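Local coordinates for protein glutamate receptor 1 (Adineta vaga, PDB 4IO5) that probably works as a ligand-gated ion channel of the ionotropic glutamate receptor family, here represented by its ligand-binding domain with alanine bound, at residues G13-V18 with T65-L70; R108-K113 with C193-V198; G134-T139 with S177-G182. All coordinates share one frame; numbering follows the deposited sequence.

Contact 1 (G13-V18 with T65-L70). With ALA (alanine), chain C.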
# COMPACT_ATOMS: atom_id res chain seq x y z
N GLY A 13 14.72 9.70 12.99
CA GLY A 13 15.81 8.87 12.52
C GLY A 13 15.71 8.66 11.00
O GLY A 13 14.63 8.43 10.47
N VAL A 14 16.83 8.81 10.31
CA VAL A 14 16.90 8.59 8.87
C VAL A 14 18.10 7.70 8.64
O VAL A 14 18.97 7.56 9.52
CB VAL A 14 16.99 9.91 8.05
CG1 VAL A 14 15.74 10.76 8.29
CG2 VAL A 14 18.26 10.69 8.40
N ILE A 15 18.13 7.03 7.49
CA ILE A 15 19.15 6.01 7.18
C ILE A 15 19.61 6.18 5.73
O ILE A 15 18.80 6.38 4.83
CB ILE A 15 18.61 4.60 7.47
CG1 ILE A 15 19.67 3.51 7.23
CG2 ILE A 15 17.39 4.29 6.63
CD1 ILE A 15 19.27 2.18 7.84
N GLU A 16 20.92 6.16 5.51
CA GLU A 16 21.48 6.41 4.19
C GLU A 16 21.01 5.41 3.14
O GLU A 16 21.12 4.18 3.30
CB GLU A 16 23.02 6.45 4.23
CG GLU A 16 23.66 6.80 2.90
CD GLU A 16 25.18 6.91 2.97
OE1 GLU A 16 25.73 6.92 4.10
OE2 GLU A 16 25.83 7.00 1.90
N SER A 17 20.48 5.94 2.05
CA SER A 17 19.93 5.14 0.95
C SER A 17 19.60 6.06 -0.20
O SER A 17 18.57 6.72 -0.20
CB SER A 17 18.66 4.39 1.36
OG SER A 17 18.28 3.51 0.33
N VAL A 18 20.48 6.15 -1.19
CA VAL A 18 20.22 7.09 -2.28
C VAL A 18 19.07 6.57 -3.13
O VAL A 18 19.02 5.36 -3.41
CB VAL A 18 21.51 7.32 -3.14
CG1 VAL A 18 22.65 7.74 -2.25
CG2 VAL A 18 21.88 6.08 -3.90
N THR A 65 24.42 0.88 10.62
CA THR A 65 23.06 0.57 11.08
C THR A 65 22.25 -0.21 10.04
O THR A 65 22.20 0.17 8.87
CB THR A 65 22.33 1.87 11.40
OG1 THR A 65 23.02 2.55 12.47
CG2 THR A 65 20.88 1.61 11.85
N SER A 66 21.64 -1.32 10.45
CA SER A 66 20.76 -2.05 9.56
C SER A 66 19.35 -1.50 9.68
O SER A 66 19.04 -0.72 10.61
CB SER A 66 20.73 -3.54 9.89
OG SER A 66 20.10 -3.78 11.14
N TYR A 67 18.49 -1.92 8.76
CA TYR A 67 17.10 -1.51 8.82
C TYR A 67 16.42 -2.07 10.07
O TYR A 67 15.66 -1.36 10.76
CB TYR A 67 16.40 -1.89 7.51
CG TYR A 67 16.73 -0.88 6.44
CD1 TYR A 67 17.90 -0.96 5.74
CD2 TYR A 67 15.87 0.17 6.16
CE1 TYR A 67 18.25 -0.01 4.77
CE2 TYR A 67 16.20 1.14 5.20
CZ TYR A 67 17.39 1.03 4.49
OH TYR A 67 17.73 1.96 3.51
N THR A 68 16.66 -3.34 10.38
CA THR A 68 16.13 -3.86 11.63
C THR A 68 16.72 -3.11 12.81
O THR A 68 16.04 -2.86 13.80
CB THR A 68 16.43 -5.35 11.80
OG1 THR A 68 15.73 -6.07 10.79
CG2 THR A 68 15.98 -5.81 13.19
N GLY A 69 18.01 -2.77 12.69
CA GLY A 69 18.70 -2.02 13.74
C GLY A 69 18.04 -0.68 14.02
O GLY A 69 17.92 -0.24 15.16
N LEU A 70 17.65 -0.00 12.95
CA LEU A 70 16.95 1.28 13.07
C LEU A 70 15.61 1.13 13.76
O LEU A 70 15.25 1.91 14.65
CB LEU A 70 16.77 1.88 11.67
CG LEU A 70 16.02 3.22 11.57
CD1 LEU A 70 16.74 4.33 12.32
CD2 LEU A 70 15.83 3.57 10.14
N ALA C . 13.37 -1.70 2.67
CA ALA C . 14.31 -2.68 3.23
C ALA C . 14.01 -2.94 4.68
O ALA C . 13.22 -2.18 5.29
CB ALA C . 15.74 -2.18 3.07
OXT ALA C . 14.53 -3.90 5.28
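Tyr67 OH comes down beside Ser17, 3.4 Å from Ser17 CB, where its hydrogen bonds to Asp85 OD1 and Arg162 NH2 fix the end of the phenol. Ser17 shares the same anchor: with OG anti to the backbone N (chi1 -172°), its hydroxyl bonds to Asp85 OD2. Both oxygens of that carboxylate are thus engaged, one from each segment, although no hydrogen bond joins the segments directly. Asp85 also gives its backbone O to the bound alanine, so this network probably steadies a ligand-binding residue from the second shell.

The ring itself is sandwiched. Ile15 CD1 sits 3.9 Å from the centroid of the Tyr67 ring, only 8° off its normal, a clear CH-pi contact. Over the opposite face lies the ligand methyl, CB of the alanine, 3.5 Å above the plane of the Tyr67 ring. The two branches of Ile15 divide the work: CD1 takes the ring face, while Ile15 CG2 lies 3.7 Å from Tyr67 CE2 and 3.9 Å from Leu70 CD2. A tyrosine laid against an amino acid ligand is familiar from the binding clefts of ionotropic glutamate receptors.

The Ser66 side chain caps the start of the helix bearing Tyr67, Ser66 OG accepting from Gly69 N at 2.8 Å.

Both segments belong to the first lobe of the clamshell, and the bond from Tyr67 OH to Arg162 reaches over to the second. Strand 9-14 runs between parallel strands 55-60 and 81-82; beyond its end the chain skirts the ring, laying Ile15 against one face and Ser17 beside the hydroxyl, while Tyr67 and Thr68 meet Arg92 of helix 90-93.

Contact 2 (R108-K113 with C193-V198)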
# COMPACT_ATOMS: atom_id res chain seq x y z
N ARG A 108 13.47 -6.84 -6.41
CA ARG A 108 14.00 -7.51 -7.60
C ARG A 108 15.36 -8.12 -7.32
O ARG A 108 16.00 -7.85 -6.31
CB ARG A 108 14.03 -6.55 -8.78
CG ARG A 108 12.61 -6.03 -9.04
CD ARG A 108 12.40 -5.55 -10.42
NE ARG A 108 12.67 -6.57 -11.42
CZ ARG A 108 12.93 -6.28 -12.69
NH1 ARG A 108 12.95 -5.01 -13.06
NH2 ARG A 108 13.17 -7.25 -13.57
N ILE A 109 15.75 -9.03 -8.22
CA ILE A 109 17.05 -9.65 -8.21
C ILE A 109 18.03 -8.73 -8.94
O ILE A 109 17.76 -8.31 -10.08
CB ILE A 109 17.01 -11.00 -8.96
CG1 ILE A 109 15.96 -11.91 -8.33
CG2 ILE A 109 18.41 -11.63 -8.97
CD1 ILE A 109 15.75 -13.25 -9.06
N LEU A 110 19.13 -8.44 -8.26
CA LEU A 110 20.21 -7.60 -8.77
C LEU A 110 21.36 -8.50 -9.20
O LEU A 110 21.73 -9.42 -8.47
CB LEU A 110 20.71 -6.71 -7.64
CG LEU A 110 21.89 -5.81 -7.97
CD1 LEU A 110 21.50 -4.80 -9.02
CD2 LEU A 110 22.31 -5.10 -6.70
N MET A 111 21.96 -8.24 -10.36
CA MET A 111 23.10 -9.05 -10.79
C MET A 111 23.98 -8.28 -11.75
O MET A 111 23.62 -7.21 -12.19
CB MET A 111 22.58 -10.30 -11.49
CG MET A 111 21.90 -10.01 -12.82
SD MET A 111 21.14 -11.49 -13.58
CE MET A 111 20.71 -10.84 -15.20
N ARG A 112 25.14 -8.85 -12.10
CA ARG A 112 25.94 -8.30 -13.21
C ARG A 112 25.24 -8.49 -14.54
O ARG A 112 24.61 -9.51 -14.78
CB ARG A 112 27.28 -9.03 -13.33
CG ARG A 112 28.23 -8.84 -12.16
CD ARG A 112 29.49 -9.71 -12.36
NE ARG A 112 29.18 -11.12 -12.57
CZ ARG A 112 29.07 -12.02 -11.60
NH1 ARG A 112 29.21 -11.66 -10.33
NH2 ARG A 112 28.80 -13.29 -11.90
N LYS A 113 25.39 -7.53 -15.44
CA LYS A 113 24.87 -7.71 -16.79
C LYS A 113 25.48 -8.98 -17.37
O LYS A 113 26.63 -9.29 -17.08
CB LYS A 113 25.19 -6.52 -17.67
CG LYS A 113 24.28 -5.36 -17.41
CD LYS A 113 24.51 -4.23 -18.39
CE LYS A 113 23.46 -3.15 -18.20
NZ LYS A 113 23.73 -2.03 -19.15
N CYS A 193 26.11 1.17 -14.03
CA CYS A 193 25.57 0.87 -15.34
C CYS A 193 25.81 -0.57 -15.81
O CYS A 193 25.18 -1.04 -16.77
CB CYS A 193 26.16 1.86 -16.34
SG CYS A 193 25.90 3.57 -15.86
N ASN A 194 26.72 -1.28 -15.15
CA ASN A 194 27.04 -2.67 -15.51
C ASN A 194 26.37 -3.69 -14.60
O ASN A 194 26.62 -4.91 -14.66
CB ASN A 194 28.55 -2.85 -15.49
CG ASN A 194 29.24 -2.05 -16.58
OD1 ASN A 194 28.69 -1.87 -17.67
ND2 ASN A 194 30.43 -1.56 -16.28
N LEU A 195 25.50 -3.20 -13.73
CA LEU A 195 24.64 -4.09 -12.96
C LEU A 195 23.25 -3.95 -13.56
O LEU A 195 22.96 -2.94 -14.22
CB LEU A 195 24.62 -3.71 -11.48
CG LEU A 195 25.92 -3.86 -10.69
CD1 LEU A 195 25.72 -3.59 -9.21
CD2 LEU A 195 26.49 -5.23 -10.88
N THR A 196 22.41 -4.95 -13.33
CA THR A 196 21.07 -4.94 -13.88
C THR A 196 20.07 -5.69 -13.02
O THR A 196 20.45 -6.28 -12.02
CB THR A 196 21.06 -5.50 -15.31
OG1 THR A 196 19.85 -5.11 -15.96
CG2 THR A 196 21.17 -7.03 -15.30
N LEU A 197 18.79 -5.63 -13.38
CA LEU A 197 17.75 -6.33 -12.62
C LEU A 197 17.15 -7.39 -13.51
O LEU A 197 17.10 -7.23 -14.73
CB LEU A 197 16.65 -5.36 -12.18
CG LEU A 197 17.12 -4.05 -11.53
CD1 LEU A 197 15.93 -3.15 -11.20
CD2 LEU A 197 17.94 -4.37 -10.30
N VAL A 198 16.69 -8.49 -12.92
CA VAL A 198 16.12 -9.57 -13.72
C VAL A 198 14.94 -10.23 -12.98
O VAL A 198 14.89 -10.25 -11.75
CB VAL A 198 17.21 -10.61 -14.07
CG1 VAL A 198 17.62 -11.41 -12.83
CG2 VAL A 198 16.70 -11.53 -15.19
O HOH W 1 13.01 -9.41 -9.96
O HOH W 2 26.58 -1.66 -19.63
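Met111 and Thr196 exchange two backbone hydrogen bonds, the shorter being Thr196 N to Met111 O at 2.8 Å, and around them packing is close. The thioether of Met111 runs alongside Thr196 and crosses Val198 at about a right angle, with Met111 SD 3.6 Å from Val198 CG1. It gets there because CG stands between the backbone N and the carbonyl carbon (chi1 68°), with the rest of the chain extended. Leu110 CD1 meets Leu197 CD2 at 3.8 Å on the other face, which helices 162-170 and 181-190 cover.

These are antiparallel strands of the second lobe of the receptor clamshell: 103-112 lies between 195-198 and 176-180. Ahead of strand 195-198, Cys193 is tied to Cys247 by the disulfide characteristic of this lobe in ionotropic glutamate receptors.

Water bridges the Arg108 end: Leu197 CB lies over one face of the Arg108 guanidinium, whose NH2 bonds to Gly199 O, and a water links Arg108 NE and Ile109 N to Val198 O. At the exposed far end the backbone stays held, Lys113 N to Asn194 O nearly straight (174°); only the side chain is loose, Lys113 NZ bonding weakly to Cys193 O and, through a second water, to Asn194 OD1.

Contact 3 (G134-T139 with S177-G182). With ALA (alanine), chain C.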
# COMPACT_ATOMS: atom_id res chain seq x y z
N GLY A 134 24.12 -13.17 -2.22
CA GLY A 134 24.44 -12.22 -1.18
C GLY A 134 23.16 -11.57 -0.63
O GLY A 134 22.25 -11.15 -1.37
N ILE A 135 23.07 -11.51 0.69
CA ILE A 135 21.88 -10.99 1.35
C ILE A 135 22.29 -10.01 2.44
O ILE A 135 23.10 -10.32 3.27
CB ILE A 135 21.04 -12.10 1.99
CG1 ILE A 135 20.50 -13.05 0.91
CG2 ILE A 135 19.88 -11.50 2.79
CD1 ILE A 135 19.45 -12.46 0.07
N ARG A 136 21.75 -8.80 2.41
CA ARG A 136 22.05 -7.81 3.43
C ARG A 136 21.31 -8.17 4.72
O ARG A 136 20.08 -8.27 4.74
CB ARG A 136 21.68 -6.39 2.95
CG ARG A 136 22.69 -5.77 2.01
CD ARG A 136 22.22 -4.47 1.38
NE ARG A 136 21.25 -4.74 0.32
CZ ARG A 136 20.03 -4.22 0.23
NH1 ARG A 136 19.57 -3.33 1.13
NH2 ARG A 136 19.26 -4.58 -0.80
N ILE A 137 22.07 -8.36 5.79
CA ILE A 137 21.47 -8.77 7.05
C ILE A 137 20.60 -7.64 7.60
O ILE A 137 20.87 -6.46 7.33
CB ILE A 137 22.53 -9.21 8.08
CG1 ILE A 137 23.42 -8.04 8.49
CG2 ILE A 137 23.38 -10.37 7.51
CD1 ILE A 137 24.01 -8.24 9.86
N GLY A 138 19.52 -8.02 8.29
CA GLY A 138 18.64 -7.03 8.91
C GLY A 138 17.79 -6.27 7.91
O GLY A 138 17.41 -5.14 8.15
N THR A 139 17.53 -6.88 6.75
CA THR A 139 16.62 -6.31 5.78
C THR A 139 15.47 -7.29 5.53
O THR A 139 15.57 -8.50 5.85
CB THR A 139 17.26 -6.02 4.41
OG1 THR A 139 17.71 -7.24 3.80
CG2 THR A 139 18.42 -5.07 4.52
N SER A 177 21.94 -10.60 -5.72
CA SER A 177 21.36 -10.21 -4.43
C SER A 177 19.91 -9.75 -4.67
O SER A 177 19.40 -9.84 -5.80
CB SER A 177 22.18 -9.11 -3.77
OG SER A 177 21.77 -8.90 -2.42
N PHE A 178 19.24 -9.32 -3.61
CA PHE A 178 17.87 -8.80 -3.70
C PHE A 178 17.87 -7.32 -3.33
O PHE A 178 18.61 -6.88 -2.45
CB PHE A 178 16.92 -9.47 -2.69
CG PHE A 178 16.80 -10.98 -2.82
CD1 PHE A 178 17.04 -11.63 -4.01
CD2 PHE A 178 16.40 -11.74 -1.73
CE1 PHE A 178 16.91 -13.01 -4.11
CE2 PHE A 178 16.26 -13.10 -1.81
CZ PHE A 178 16.51 -13.75 -3.00
N MET A 179 16.98 -6.56 -3.94
CA MET A 179 16.96 -5.13 -3.69
C MET A 179 15.57 -4.59 -3.96
O MET A 179 14.92 -4.98 -4.93
CB MET A 179 17.96 -4.41 -4.57
CG MET A 179 18.24 -3.01 -4.18
SD MET A 179 19.70 -2.35 -5.08
CE MET A 179 19.64 -0.71 -4.43
N ASP A 180 15.12 -3.67 -3.10
CA ASP A 180 13.88 -2.95 -3.35
C ASP A 180 13.91 -2.30 -4.72
O ASP A 180 14.93 -1.77 -5.14
CB ASP A 180 13.65 -1.82 -2.34
CG ASP A 180 13.41 -2.29 -0.92
OD1 ASP A 180 12.91 -3.43 -0.68
OD2 ASP A 180 13.72 -1.46 -0.02
N ILE A 181 12.77 -2.30 -5.40
CA ILE A 181 12.71 -1.89 -6.79
C ILE A 181 13.02 -0.41 -7.04
O ILE A 181 13.66 -0.08 -8.07
CB ILE A 181 11.32 -2.24 -7.36
CG1 ILE A 181 11.29 -2.05 -8.87
CG2 ILE A 181 10.24 -1.45 -6.65
CD1 ILE A 181 9.99 -2.58 -9.50
N GLY A 182 12.57 0.48 -6.16
CA GLY A 182 12.75 1.91 -6.40
C GLY A 182 14.23 2.26 -6.39
O GLY A 182 14.77 2.85 -7.34
N ALA C . 13.37 -1.70 2.67
CA ALA C . 14.31 -2.68 3.23
C ALA C . 14.01 -2.94 4.68
O ALA C . 13.22 -2.18 5.29
CB ALA C . 15.74 -2.18 3.07
OXT ALA C . 14.53 -3.90 5.28
O HOH W 3 20.27 -8.00 0.01
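With its chi1 near trans (-169°), Ser177 turns OG toward Gly134 O, while Arg136 bends at chi3 (-76°) to bring its guanidinium round to the carbonyl of Phe178. The strands carrying them, 133-136 and 176-180, run parallel in the mixed sheet of the second lobe of the periplasmic-binding-protein-like clamshell, and both lead into the ligand cleft, where Arg136 and Asp180 belong to the L-glutamate binding site.

They splay apart as they go, and side chains and water take over from regular backbone pairing. Ser177 OG donates to Gly134 O over a short 2.5 Å, coming from above the carbonyl plane. The same OG accepts from a water that in turn accepts from Arg136 N at 2.9 Å, so the hydroxyl is gripped from two directions. Further along, Arg136 NH2 makes a weak bond to Phe178 O at 2.9 Å, the oxygen lying near the guanidinium plane at its edge. Phe178 N, buried here, has no partner in the model. Ile135 CD1 packs obliquely against the Phe178 ring, 3.6 Å from Phe178 CD2, and Phe202 meets that ring edge-to-face.

A type II turn from Arg136 to Thr139 then leads into helix 140-148. Thr139 OG1 donates to Arg136 O at 2.7 Å and weakly caps Glu142 N. A valine here would probably leave Arg136 O without its hydroxyl donor and Glu142 N without its cap, the turn less firmly held beside the ligand. Thr139 CA is 3.2 Å from OXT of the alanine, and the ligand is hydrogen-bonded to Ala140 N at the helix start. From the same lobe, at the amino end of the ligand, Asp180 OD1 is held by Asn105 ND2, and Asp180 OD2 accepts the alanine N at 2.7 Å.

Contact 1 lies in the first lobe, contacts 2 and 3 in the second, and the alanine sits between the lobes, touching contacts 1 and 3. The centres of contacts 1 and 3 are about 13 Å apart, and the turn at Gly138 reaches the helix start at Thr68 by a probable backbone hydrogen bond, joining the lobes beside the ligand. The centre of contact 2 is about 13 Å from that of contact 3 and about 23 Å from that of contact 1. Along the chain contact 1 closes first; contact 3 falls between the two segments of contact 2. In their shared sheet, the strand ending at Asp180 is hydrogen-bonded to 103-112, which pairs with the disulfide-tied segment.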